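Long-range contacts in PAN2-PAN3 deadenylation complex catalytic subunit pan2 (Neurospora crassa, PDB 4CZW), which probably shortens the poly(A) tails of mRNA as the catalytic exonuclease subunit of the PAN2-PAN3 deadenylation complex: residues P79-E84 with A108-T112; Y49-L53 with L133-T138; T112-S118 with F140-K144. All blocks are in the same frame, centred on the assembly; numbering follows the deposited sequence.

Interaction 1: residues P79-E84 with A108-T112; sequences PCLLCE and ALNHT. With ZN (zinc ion), chain B.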
ATOM      1  N   PRO A  79       3.084  10.473  11.052  1.00 54.99           N
ATOM      2  CA  PRO A  79       2.595   9.589   9.985  1.00 45.83           C
ATOM      3  C   PRO A  79       2.246  10.307   8.682  1.00 49.65           C
ATOM      4  O   PRO A  79       1.873  11.479   8.690  1.00 58.50           O
ATOM      5  CB  PRO A  79       1.341   8.966  10.604  1.00 48.97           C
ATOM      6  CG  PRO A  79       0.847  10.007  11.538  1.00 48.23           C
ATOM      7  CD  PRO A  79       2.078  10.650  12.115  1.00 49.22           C
ATOM      8  N   CYS A  80       2.379   9.584   7.574  1.00 46.62           N
ATOM      9  CA  CYS A  80       2.062  10.096   6.247  1.00 40.58           C
ATOM     10  C   CYS A  80       1.563   8.949   5.377  1.00 48.45           C
ATOM     11  O   CYS A  80       2.358   8.189   4.824  1.00 48.81           O
ATOM     12  CB  CYS A  80       3.287  10.760   5.617  1.00 44.20           C
ATOM     13  SG  CYS A  80       3.037  11.413   3.954  1.00 44.97           S
ATOM     14  N   LEU A  81       0.243   8.830   5.265  1.00 42.81           N
ATOM     15  CA  LEU A  81      -0.383   7.677   4.625  1.00 37.56           C
ATOM     16  C   LEU A  81      -0.042   7.539   3.143  1.00 40.29           C
ATOM     17  O   LEU A  81      -0.015   6.428   2.613  1.00 45.94           O
ATOM     18  CB  LEU A  81      -1.902   7.744   4.798  1.00 40.42           C
ATOM     19  CG  LEU A  81      -2.399   7.677   6.244  1.00 42.67           C
ATOM     20  CD1 LEU A  81      -3.919   7.713   6.297  1.00 41.79           C
ATOM     21  CD2 LEU A  81      -1.862   6.435   6.939  1.00 36.13           C
ATOM     22  N   LEU A  82       0.215   8.658   2.476  1.00 39.39           N
ATOM     23  CA  LEU A  82       0.556   8.621   1.058  1.00 37.71           C
ATOM     24  C   LEU A  82       1.938   8.009   0.850  1.00 48.13           C
ATOM     25  O   LEU A  82       2.154   7.252  -0.096  1.00 43.68           O
ATOM     26  CB  LEU A  82       0.496  10.019   0.445  1.00 39.10           C
ATOM     27  CG  LEU A  82       0.687  10.069  -1.072  1.00 41.45           C
ATOM     28  CD1 LEU A  82      -0.274   9.114  -1.760  1.00 45.50           C
ATOM     29  CD2 LEU A  82       0.498  11.482  -1.591  1.00 40.52           C
ATOM     30  N   CYS A  83       2.870   8.342   1.738  1.00 50.73           N
ATOM     31  CA  CYS A  83       4.194   7.731   1.718  1.00 48.27           C
ATOM     32  C   CYS A  83       4.088   6.237   1.985  1.00 45.16           C
ATOM     33  O   CYS A  83       4.700   5.424   1.290  1.00 42.32           O
ATOM     34  CB  CYS A  83       5.114   8.385   2.751  1.00 42.79           C
ATOM     35  SG  CYS A  83       5.966   9.865   2.168  1.00 49.42           S
ATOM     36  N   GLU A  84       3.302   5.885   2.997  1.00 42.31           N
ATOM     37  CA  GLU A  84       3.070   4.490   3.345  1.00 40.67           C
ATOM     38  C   GLU A  84       2.391   3.753   2.195  1.00 43.39           C
ATOM     39  O   GLU A  84       2.646   2.571   1.972  1.00 49.51           O
ATOM     40  CB  GLU A  84       2.225   4.388   4.616  1.00 44.47           C
ATOM     41  CG  GLU A  84       2.841   5.074   5.828  1.00 46.30           C
ATOM     42  CD  GLU A  84       4.103   4.386   6.314  1.00 45.95           C
ATOM     43  OE1 GLU A  84       4.254   3.171   6.069  1.00 51.22           O
ATOM     44  OE2 GLU A  84       4.946   5.063   6.941  1.00 50.03           O
ATOM     45  N   ALA A 108       0.567   3.187  11.045  1.00 48.33           N
ATOM     46  CA  ALA A 108       0.611   4.631  10.845  1.00 41.59           C
ATOM     47  C   ALA A 108      -0.796   5.215  10.757  1.00 53.39           C
ATOM     48  O   ALA A 108      -1.032   6.351  11.168  1.00 48.56           O
ATOM     49  CB  ALA A 108       1.403   4.968   9.592  1.00 38.64           C
ATOM     50  N   LEU A 109      -1.723   4.431  10.211  1.00 52.61           N
ATOM     51  CA  LEU A 109      -3.126   4.826  10.141  1.00 44.55           C
ATOM     52  C   LEU A 109      -3.684   5.056  11.539  1.00 50.96           C
ATOM     53  O   LEU A 109      -4.466   5.977  11.768  1.00 52.39           O
ATOM     54  CB  LEU A 109      -3.949   3.759   9.416  1.00 46.13           C
ATOM     55  CG  LEU A 109      -5.465   3.976   9.364  1.00 39.42           C
ATOM     56  CD1 LEU A 109      -5.820   5.109   8.415  1.00 37.82           C
ATOM     57  CD2 LEU A 109      -6.183   2.694   8.970  1.00 39.02           C
ATOM     58  N   ASN A 110      -3.259   4.209  12.471  1.00 49.09           N
ATOM     59  CA  ASN A 110      -3.702   4.285  13.856  1.00 51.74           C
ATOM     60  C   ASN A 110      -3.226   5.563  14.546  1.00 51.13           C
ATOM     61  O   ASN A 110      -3.775   5.965  15.571  1.00 59.39           O
ATOM     62  CB  ASN A 110      -3.211   3.057  14.627  1.00 56.08           C
ATOM     63  CG  ASN A 110      -3.837   2.938  16.001  1.00 72.65           C
ATOM     64  OD1 ASN A 110      -4.967   3.372  16.222  1.00 84.20           O
ATOM     65  ND2 ASN A 110      -3.102   2.346  16.936  1.00 74.28           N
ATOM     66  N   HIS A 111      -2.206   6.197  13.975  1.00 50.55           N
ATOM     67  CA  HIS A 111      -1.645   7.415  14.547  1.00 51.54           C
ATOM     68  C   HIS A 111      -2.029   8.652  13.738  1.00 46.42           C
ATOM     69  O   HIS A 111      -1.695   9.775  14.113  1.00 54.98           O
ATOM     70  CB  HIS A 111      -0.121   7.310  14.643  1.00 55.92           C
ATOM     71  CG  HIS A 111       0.354   6.207  15.536  1.00 60.51           C
ATOM     72  ND1 HIS A 111       0.128   6.200  16.896  1.00 63.36           N
ATOM     73  CD2 HIS A 111       1.051   5.078  15.266  1.00 64.82           C
ATOM     74  CE1 HIS A 111       0.659   5.112  17.423  1.00 73.43           C
ATOM     75  NE2 HIS A 111       1.225   4.413  16.456  1.00 70.81           N
ATOM     76  N   THR A 112      -2.730   8.442  12.628  1.00 50.26           N
ATOM     77  CA  THR A 112      -3.152   9.543  11.767  1.00 55.57           C
ATOM     78  C   THR A 112      -4.250  10.364  12.443  1.00 58.04           C
ATOM     79  O   THR A 112      -5.067   9.825  13.188  1.00 59.07           O
ATOM     80  CB  THR A 112      -3.656   9.026  10.400  1.00 52.84           C
ATOM     81  OG1 THR A 112      -2.709   8.097   9.861  1.00 58.95           O
ATOM     82  CG2 THR A 112      -3.846  10.175   9.418  1.00 51.60           C
TER
HETATM   83 ZN    ZN B3094       4.779  11.823   2.517  1.00 47.14          ZN
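A cis peptide bond precedes P79, and this proline packs on A108 of helix 103-109 and the turn that follows, just ahead of a zinc-binding cysteine. Its CB lies 4.1 Å from CB of A108. Its CG is 3.6 Å from the carbonyl O of H111, in the type I turn L109-T112. L81 is the second contact point. Its CD1 meets CD1 of L109 at 3.9 Å, and its CD2 lies 3.5 Å from OG1 of T112. That hydroxyl bonds back to the carbonyl O of A108 at 2.8 Å. No hydrogen bond crosses between the segments; they meet by van der Waals contact, partly against backbone carbonyls and the T112 hydroxyl. C80 points away from the contact, and neither cysteine touches segment 108-112. C80 is the N-cap of helix 81-94. C80 SG and C83 SG each bind the zinc at 2.3 Å; H70 and C75 complete the site. H111 NE2 is hydrogen-bonded to E500. The arrangement is a three-cysteine, one-histidine zinc site with a CxxC motif at a helix start, within the USP-like pseudo-UCH domain.

Interaction 2: residues Y49-L53 with L133-T138; sequences YANSL and LVKNLT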
ATOM      1  N   TYR A  49      -8.575  -5.291   7.164  1.00 42.87           N
ATOM      2  CA  TYR A  49      -9.697  -5.170   6.241  1.00 43.13           C
ATOM      3  C   TYR A  49      -9.296  -4.314   5.046  1.00 40.76           C
ATOM      4  O   TYR A  49      -9.914  -4.374   3.984  1.00 41.96           O
ATOM      5  CB  TYR A  49     -10.917  -4.562   6.942  1.00 38.10           C
ATOM      6  CG  TYR A  49     -10.766  -3.091   7.283  1.00 42.38           C
ATOM      7  CD1 TYR A  49     -10.227  -2.691   8.498  1.00 39.39           C
ATOM      8  CD2 TYR A  49     -11.169  -2.105   6.389  1.00 43.20           C
ATOM      9  CE1 TYR A  49     -10.088  -1.350   8.813  1.00 40.11           C
ATOM     10  CE2 TYR A  49     -11.030  -0.764   6.693  1.00 41.52           C
ATOM     11  CZ  TYR A  49     -10.493  -0.392   7.905  1.00 42.41           C
ATOM     12  OH  TYR A  49     -10.358   0.943   8.207  1.00 47.14           O
ATOM     13  N   ALA A  50      -8.251  -3.516   5.241  1.00 42.85           N
ATOM     14  CA  ALA A  50      -7.769  -2.578   4.235  1.00 38.36           C
ATOM     15  C   ALA A  50      -7.144  -3.270   3.027  1.00 37.56           C
ATOM     16  O   ALA A  50      -6.970  -2.649   1.979  1.00 39.42           O
ATOM     17  CB  ALA A  50      -6.764  -1.627   4.860  1.00 34.49           C
ATOM     18  N   ASN A  51      -6.809  -4.548   3.184  1.00 39.36           N
ATOM     19  CA  ASN A  51      -6.107  -5.307   2.151  1.00 42.04           C
ATOM     20  C   ASN A  51      -6.771  -5.239   0.780  1.00 41.33           C
ATOM     21  O   ASN A  51      -6.108  -4.971  -0.221  1.00 39.92           O
ATOM     22  CB  ASN A  51      -5.968  -6.771   2.573  1.00 43.46           C
ATOM     23  CG  ASN A  51      -4.962  -6.963   3.690  1.00 44.35           C
ATOM     24  OD1 ASN A  51      -4.091  -6.120   3.909  1.00 37.76           O
ATOM     25  ND2 ASN A  51      -5.069  -8.082   4.397  1.00 39.67           N
ATOM     26  N   SER A  52      -8.078  -5.480   0.742  1.00 39.76           N
ATOM     27  CA  SER A  52      -8.824  -5.462  -0.511  1.00 38.75           C
ATOM     28  C   SER A  52      -8.765  -4.091  -1.173  1.00 43.61           C
ATOM     29  O   SER A  52      -8.624  -3.985  -2.391  1.00 38.15           O
ATOM     30  CB  SER A  52     -10.280  -5.862  -0.274  1.00 34.39           C
ATOM     31  OG  SER A  52     -10.362  -7.119   0.371  1.00 43.32           O
ATOM     32  N   LEU A  53      -8.870  -3.044  -0.361  1.00 32.94           N
ATOM     33  CA  LEU A  53      -8.820  -1.676  -0.862  1.00 32.12           C
ATOM     34  C   LEU A  53      -7.430  -1.334  -1.386  1.00 42.43           C
ATOM     35  O   LEU A  53      -7.291  -0.696  -2.429  1.00 47.19           O
ATOM     36  CB  LEU A  53      -9.228  -0.688   0.232  1.00 40.96           C
ATOM     37  CG  LEU A  53      -9.125   0.793  -0.138  1.00 38.87           C
ATOM     38  CD1 LEU A  53     -10.003   1.112  -1.337  1.00 34.96           C
ATOM     39  CD2 LEU A  53      -9.492   1.671   1.044  1.00 45.23           C
ATOM     40  N   LEU A 133     -16.243  -0.253   7.379  1.00 45.16           N
ATOM     41  CA  LEU A 133     -14.883   0.184   7.670  1.00 39.55           C
ATOM     42  C   LEU A 133     -14.123   0.574   6.405  1.00 43.34           C
ATOM     43  O   LEU A 133     -13.404   1.572   6.390  1.00 44.15           O
ATOM     44  CB  LEU A 133     -14.120  -0.914   8.417  1.00 47.09           C
ATOM     45  CG  LEU A 133     -14.504  -1.160   9.877  1.00 49.51           C
ATOM     46  CD1 LEU A 133     -13.810  -2.403  10.413  1.00 50.98           C
ATOM     47  CD2 LEU A 133     -14.161   0.054  10.725  1.00 45.97           C
ATOM     48  N   VAL A 134     -14.290  -0.213   5.347  1.00 40.16           N
ATOM     49  CA  VAL A 134     -13.576   0.033   4.098  1.00 40.82           C
ATOM     50  C   VAL A 134     -14.211   1.193   3.327  1.00 44.21           C
ATOM     51  O   VAL A 134     -13.552   1.843   2.515  1.00 44.89           O
ATOM     52  CB  VAL A 134     -13.530  -1.235   3.211  1.00 38.78           C
ATOM     53  CG1 VAL A 134     -14.893  -1.535   2.611  1.00 36.70           C
ATOM     54  CG2 VAL A 134     -12.483  -1.087   2.116  1.00 36.75           C
ATOM     55  N   LYS A 135     -15.489   1.455   3.591  1.00 44.51           N
ATOM     56  CA  LYS A 135     -16.162   2.618   3.025  1.00 42.64           C
ATOM     57  C   LYS A 135     -15.569   3.891   3.603  1.00 43.52           C
ATOM     58  O   LYS A 135     -15.209   4.814   2.872  1.00 44.59           O
ATOM     59  CB  LYS A 135     -17.664   2.574   3.302  1.00 51.24           C
ATOM     60  CG  LYS A 135     -18.449   1.686   2.361  1.00 56.91           C
ATOM     61  CD  LYS A 135     -19.905   1.603   2.779  1.00 63.30           C
ATOM     62  CE  LYS A 135     -20.682   0.663   1.879  1.00 55.42           C
ATOM     63  NZ  LYS A 135     -22.083   0.500   2.347  1.00 61.25           N
ATOM     64  N   ASN A 136     -15.475   3.925   4.927  1.00 41.77           N
ATOM     65  CA  ASN A 136     -14.905   5.060   5.634  1.00 47.69           C
ATOM     66  C   ASN A 136     -13.442   5.266   5.274  1.00 40.48           C
ATOM     67  O   ASN A 136     -12.996   6.398   5.087  1.00 51.35           O
ATOM     68  CB  ASN A 136     -15.055   4.876   7.145  1.00 46.81           C
ATOM     69  CG  ASN A 136     -16.503   4.870   7.591  1.00 49.43           C
ATOM     70  OD1 ASN A 136     -17.361   5.490   6.962  1.00 42.34           O
ATOM     71  ND2 ASN A 136     -16.786   4.169   8.684  1.00 46.58           N
ATOM     72  N   LEU A 137     -12.701   4.167   5.170  1.00 43.77           N
ATOM     73  CA  LEU A 137     -11.281   4.230   4.847  1.00 45.41           C
ATOM     74  C   LEU A 137     -11.049   4.782   3.446  1.00 41.59           C
ATOM     75  O   LEU A 137     -10.119   5.555   3.225  1.00 42.64           O
ATOM     76  CB  LEU A 137     -10.640   2.847   4.971  1.00 44.29           C
ATOM     77  CG  LEU A 137      -9.141   2.799   4.673  1.00 45.14           C
ATOM     78  CD1 LEU A 137      -8.361   3.615   5.694  1.00 34.25           C
ATOM     79  CD2 LEU A 137      -8.656   1.364   4.641  1.00 41.74           C
ATOM     80  N   THR A 138     -11.898   4.378   2.506  1.00 39.93           N
ATOM     81  CA  THR A 138     -11.811   4.856   1.132  1.00 39.80           C
ATOM     82  C   THR A 138     -11.961   6.373   1.088  1.00 47.42           C
ATOM     83  O   THR A 138     -11.232   7.060   0.372  1.00 43.06           O
ATOM     84  CB  THR A 138     -12.886   4.209   0.238  1.00 38.85           C
ATOM     85  OG1 THR A 138     -12.796   2.782   0.335  1.00 40.73           O
ATOM     86  CG2 THR A 138     -12.700   4.628  -1.213  1.00 34.08           C
TER
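This is a buried, largely apolar contact between segment 49-53, which leads into helix 51-58, and the early part of helix 130-149, inside the USP-like domain. No hydrogen bond joins the two segments, and all seven touching residues are buried. Together they cover 377 Å² of surface.

Y49 makes the largest contribution. Its CB points toward helix 130-149, and its ring lies against the backbone and side chain of L133. CB of L133 stands over one ring face, 3.7 Å from the ring centroid and 17° off the normal. This is a CH-pi contact. CE2 of Y49 is also 3.3 Å from the carbonyl O of L133. The ring hydroxyl passes CB of L137 at 3.8 Å, and its hydrogen bond goes to the carbonyl O of V120.

A50 packs on L137, one turn on from L133, while L53 spans V134, L137 and T138. CB of A50 is 3.5 Å from CD2 of L137. CD2 of L53 is 3.7 Å from the same L137 CD2, so this methyl sits close to both residues. CB of L53 lies 3.8 Å from CG2 of V134. CD2 of L53 is 3.6 Å from T138 OG1. T138 OG1 makes a very short 2.5 Å hydrogen bond to V134 O.

V134 also touches strands 339-347 and 385-394, and L137 touches L109 of helix 103-109. The contact thus lies between these two strands of the mixed sheet and helix 103-109. This packing belongs to the buried interior of the helical part of the USP-like fold, here in a pseudo-UCH domain predicted to be catalytically inactive.

Interaction 3: residues T112-S118 with F140-K144; sequences TSNASVS and FLFDK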
ATOM      1  N   THR A 112      -2.730   8.442  12.628  1.00 50.26           N
ATOM      2  CA  THR A 112      -3.152   9.543  11.767  1.00 55.57           C
ATOM      3  C   THR A 112      -4.250  10.364  12.443  1.00 58.04           C
ATOM      4  O   THR A 112      -5.067   9.825  13.188  1.00 59.07           O
ATOM      5  CB  THR A 112      -3.656   9.026  10.400  1.00 52.84           C
ATOM      6  OG1 THR A 112      -2.709   8.097   9.861  1.00 58.95           O
ATOM      7  CG2 THR A 112      -3.846  10.175   9.418  1.00 51.60           C
ATOM      8  N   SER A 113      -4.255  11.669  12.189  1.00 59.39           N
ATOM      9  CA  SER A 113      -5.256  12.559  12.766  1.00 64.01           C
ATOM     10  C   SER A 113      -6.662  12.206  12.290  1.00 63.48           C
ATOM     11  O   SER A 113      -6.854  11.799  11.144  1.00 65.98           O
ATOM     12  CB  SER A 113      -4.937  14.016  12.420  1.00 63.05           C
ATOM     13  OG  SER A 113      -4.936  14.220  11.018  1.00 88.08           O
ATOM     14  N   ASN A 114      -7.629  12.350  13.194  1.00 55.04           N
ATOM     15  CA  ASN A 114      -9.044  12.103  12.913  1.00 63.04           C
ATOM     16  C   ASN A 114      -9.361  10.658  12.526  1.00 60.76           C
ATOM     17  O   ASN A 114     -10.466  10.364  12.070  1.00 61.09           O
ATOM     18  CB  ASN A 114      -9.541  13.044  11.810  1.00 69.19           C
ATOM     19  CG  ASN A 114      -9.291  14.503  12.134  1.00 72.14           C
ATOM     20  OD1 ASN A 114      -9.399  14.923  13.286  1.00 81.47           O
ATOM     21  ND2 ASN A 114      -8.952  15.284  11.116  1.00 67.31           N
ATOM     22  N   ALA A 115      -8.401   9.759  12.714  1.00 55.79           N
ATOM     23  CA  ALA A 115      -8.608   8.351  12.392  1.00 53.96           C
ATOM     24  C   ALA A 115      -9.516   7.689  13.422  1.00 55.50           C
ATOM     25  O   ALA A 115     -10.277   6.776  13.100  1.00 58.18           O
ATOM     26  CB  ALA A 115      -7.278   7.623  12.310  1.00 47.58           C
ATOM     27  N   SER A 116      -9.433   8.161  14.662  1.00 49.12           N
ATOM     28  CA  SER A 116     -10.220   7.599  15.752  1.00 55.28           C
ATOM     29  C   SER A 116     -11.679   8.042  15.690  1.00 57.48           C
ATOM     30  O   SER A 116     -12.526   7.511  16.407  1.00 58.11           O
ATOM     31  CB  SER A 116      -9.614   7.992  17.099  1.00 55.17           C
ATOM     32  OG  SER A 116      -9.553   9.402  17.236  1.00 67.12           O
ATOM     33  N   VAL A 117     -11.968   9.015  14.831  1.00 54.04           N
ATOM     34  CA  VAL A 117     -13.314   9.567  14.736  1.00 53.40           C
ATOM     35  C   VAL A 117     -13.907   9.410  13.338  1.00 58.39           C
ATOM     36  O   VAL A 117     -15.028   9.847  13.081  1.00 64.10           O
ATOM     37  CB  VAL A 117     -13.334  11.060  15.119  1.00 64.63           C
ATOM     38  CG1 VAL A 117     -12.710  11.262  16.491  1.00 60.20           C
ATOM     39  CG2 VAL A 117     -12.601  11.886  14.075  1.00 60.50           C
ATOM     40  N   SER A 118     -13.154   8.785  12.439  1.00 55.37           N
ATOM     41  CA  SER A 118     -13.611   8.601  11.066  1.00 47.79           C
ATOM     42  C   SER A 118     -14.092   7.176  10.816  1.00 51.01           C
ATOM     43  O   SER A 118     -14.455   6.822   9.694  1.00 50.65           O
ATOM     44  CB  SER A 118     -12.499   8.956  10.078  1.00 55.64           C
ATOM     45  OG  SER A 118     -12.096  10.306  10.228  1.00 52.19           O
ATOM     46  N   PHE A 140     -11.551   8.301   3.831  1.00 40.67           N
ATOM     47  CA  PHE A 140     -10.492   8.811   4.696  1.00 43.46           C
ATOM     48  C   PHE A 140      -9.159   8.899   3.959  1.00 52.97           C
ATOM     49  O   PHE A 140      -8.444   9.895   4.071  1.00 49.15           O
ATOM     50  CB  PHE A 140     -10.347   7.929   5.939  1.00 49.37           C
ATOM     51  CG  PHE A 140      -9.383   8.466   6.959  1.00 51.52           C
ATOM     52  CD1 PHE A 140      -9.770   9.464   7.838  1.00 49.06           C
ATOM     53  CD2 PHE A 140      -8.094   7.965   7.048  1.00 50.69           C
ATOM     54  CE1 PHE A 140      -8.888   9.958   8.781  1.00 53.24           C
ATOM     55  CE2 PHE A 140      -7.208   8.455   7.989  1.00 52.84           C
ATOM     56  CZ  PHE A 140      -7.605   9.452   8.857  1.00 53.55           C
ATOM     57  N   LEU A 141      -8.829   7.854   3.205  1.00 50.32           N
ATOM     58  CA  LEU A 141      -7.569   7.809   2.470  1.00 47.19           C
ATOM     59  C   LEU A 141      -7.516   8.848   1.357  1.00 46.43           C
ATOM     60  O   LEU A 141      -6.544   9.594   1.251  1.00 50.38           O
ATOM     61  CB  LEU A 141      -7.335   6.414   1.886  1.00 50.46           C
ATOM     62  CG  LEU A 141      -6.685   5.394   2.823  1.00 45.75           C
ATOM     63  CD1 LEU A 141      -6.456   4.076   2.103  1.00 46.55           C
ATOM     64  CD2 LEU A 141      -5.378   5.942   3.371  1.00 48.70           C
ATOM     65  N   PHE A 142      -8.559   8.892   0.533  1.00 46.30           N
ATOM     66  CA  PHE A 142      -8.622   9.835  -0.579  1.00 46.90           C
ATOM     67  C   PHE A 142      -8.495  11.280  -0.109  1.00 52.43           C
ATOM     68  O   PHE A 142      -7.935  12.122  -0.812  1.00 51.05           O
ATOM     69  CB  PHE A 142      -9.926   9.653  -1.361  1.00 42.56           C
ATOM     70  CG  PHE A 142      -9.826   8.660  -2.483  1.00 44.21           C
ATOM     71  CD1 PHE A 142      -9.550   7.328  -2.225  1.00 47.37           C
ATOM     72  CD2 PHE A 142     -10.014   9.058  -3.797  1.00 43.48           C
ATOM     73  CE1 PHE A 142      -9.457   6.412  -3.255  1.00 49.52           C
ATOM     74  CE2 PHE A 142      -9.923   8.146  -4.831  1.00 37.26           C
ATOM     75  CZ  PHE A 142      -9.644   6.822  -4.560  1.00 46.18           C
ATOM     76  N   ASP A 143      -9.010  11.560   1.083  1.00 50.66           N
ATOM     77  CA  ASP A 143      -8.917  12.895   1.662  1.00 51.36           C
ATOM     78  C   ASP A 143      -7.507  13.172   2.172  1.00 57.75           C
ATOM     79  O   ASP A 143      -6.949  14.242   1.932  1.00 57.13           O
ATOM     80  CB  ASP A 143      -9.930  13.060   2.796  1.00 53.44           C
ATOM     81  CG  ASP A 143      -9.867  14.434   3.437  1.00 58.90           C
ATOM     82  OD1 ASP A 143      -9.539  15.409   2.728  1.00 58.21           O
ATOM     83  OD2 ASP A 143     -10.146  14.539   4.650  1.00 64.88           O
ATOM     84  N   LYS A 144      -6.934  12.199   2.872  1.00 50.13           N
ATOM     85  CA  LYS A 144      -5.620  12.364   3.479  1.00 50.95           C
ATOM     86  C   LYS A 144      -4.502  12.448   2.443  1.00 49.41           C
ATOM     87  O   LYS A 144      -3.630  13.310   2.535  1.00 53.68           O
ATOM     88  CB  LYS A 144      -5.340  11.218   4.457  1.00 45.48           C
ATOM     89  CG  LYS A 144      -6.080  11.348   5.777  1.00 51.18           C
ATOM     90  CD  LYS A 144      -5.660  12.611   6.512  1.00 52.40           C
ATOM     91  CE  LYS A 144      -6.401  12.769   7.830  1.00 75.50           C
ATOM     92  NZ  LYS A 144      -6.002  14.022   8.533  1.00 71.95           N
TER
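Segment 112-118 has no regular secondary structure and opens with a type II beta turn from T112 to A115. N114 has positive phi, 63°, as the third residue of such a turn requires. Segment 140-144 is helical. The backbones stay apart: the CA atoms of S118 and F140 are 7.1 Å from each other. Side chains fill the gap. The F140 ring reaches the turn, and its CZ is 3.4 Å from the carbonyl O of S113 and 3.9 Å from CG2 of T112, both at the ring edge. CB of A115 also lies 3.9 Å from CZ of F140. S118 OG is 3.4 Å from CD1 of F140 and makes a very short 2.5 Å hydrogen bond to the carbonyl O of N114. One turn further along the helix, K144 NZ donates a 2.7 Å hydrogen bond to S113 OG. The contact holds the loop after helix 103-109 against helix 130-149, where L81 of helix 81-94 touches both T112 and F140.

Interaction 2 is the fully buried contact of the three; interactions 1 and 3 are partly buried. Exposed residues take part only in interaction 3, which also has the sole hydrogen bond between paired segments. Interactions 1 and 2 join their segments by van der Waals packing without a hydrogen bond, although interaction 1 also carries half of a zinc site. Interactions 2 and 3 use successive parts of helix 130-149. Interactions 1 and 3 share T112. L109 joins the three: its CD1 is 4.0 Å from CD1 of L137 and 3.6 Å from CE2 of F140. L141 adds a second bridge, with its CD2 3.7 Å from CD1 of L81 and its CD1 4.0 Å from CD2 of L53.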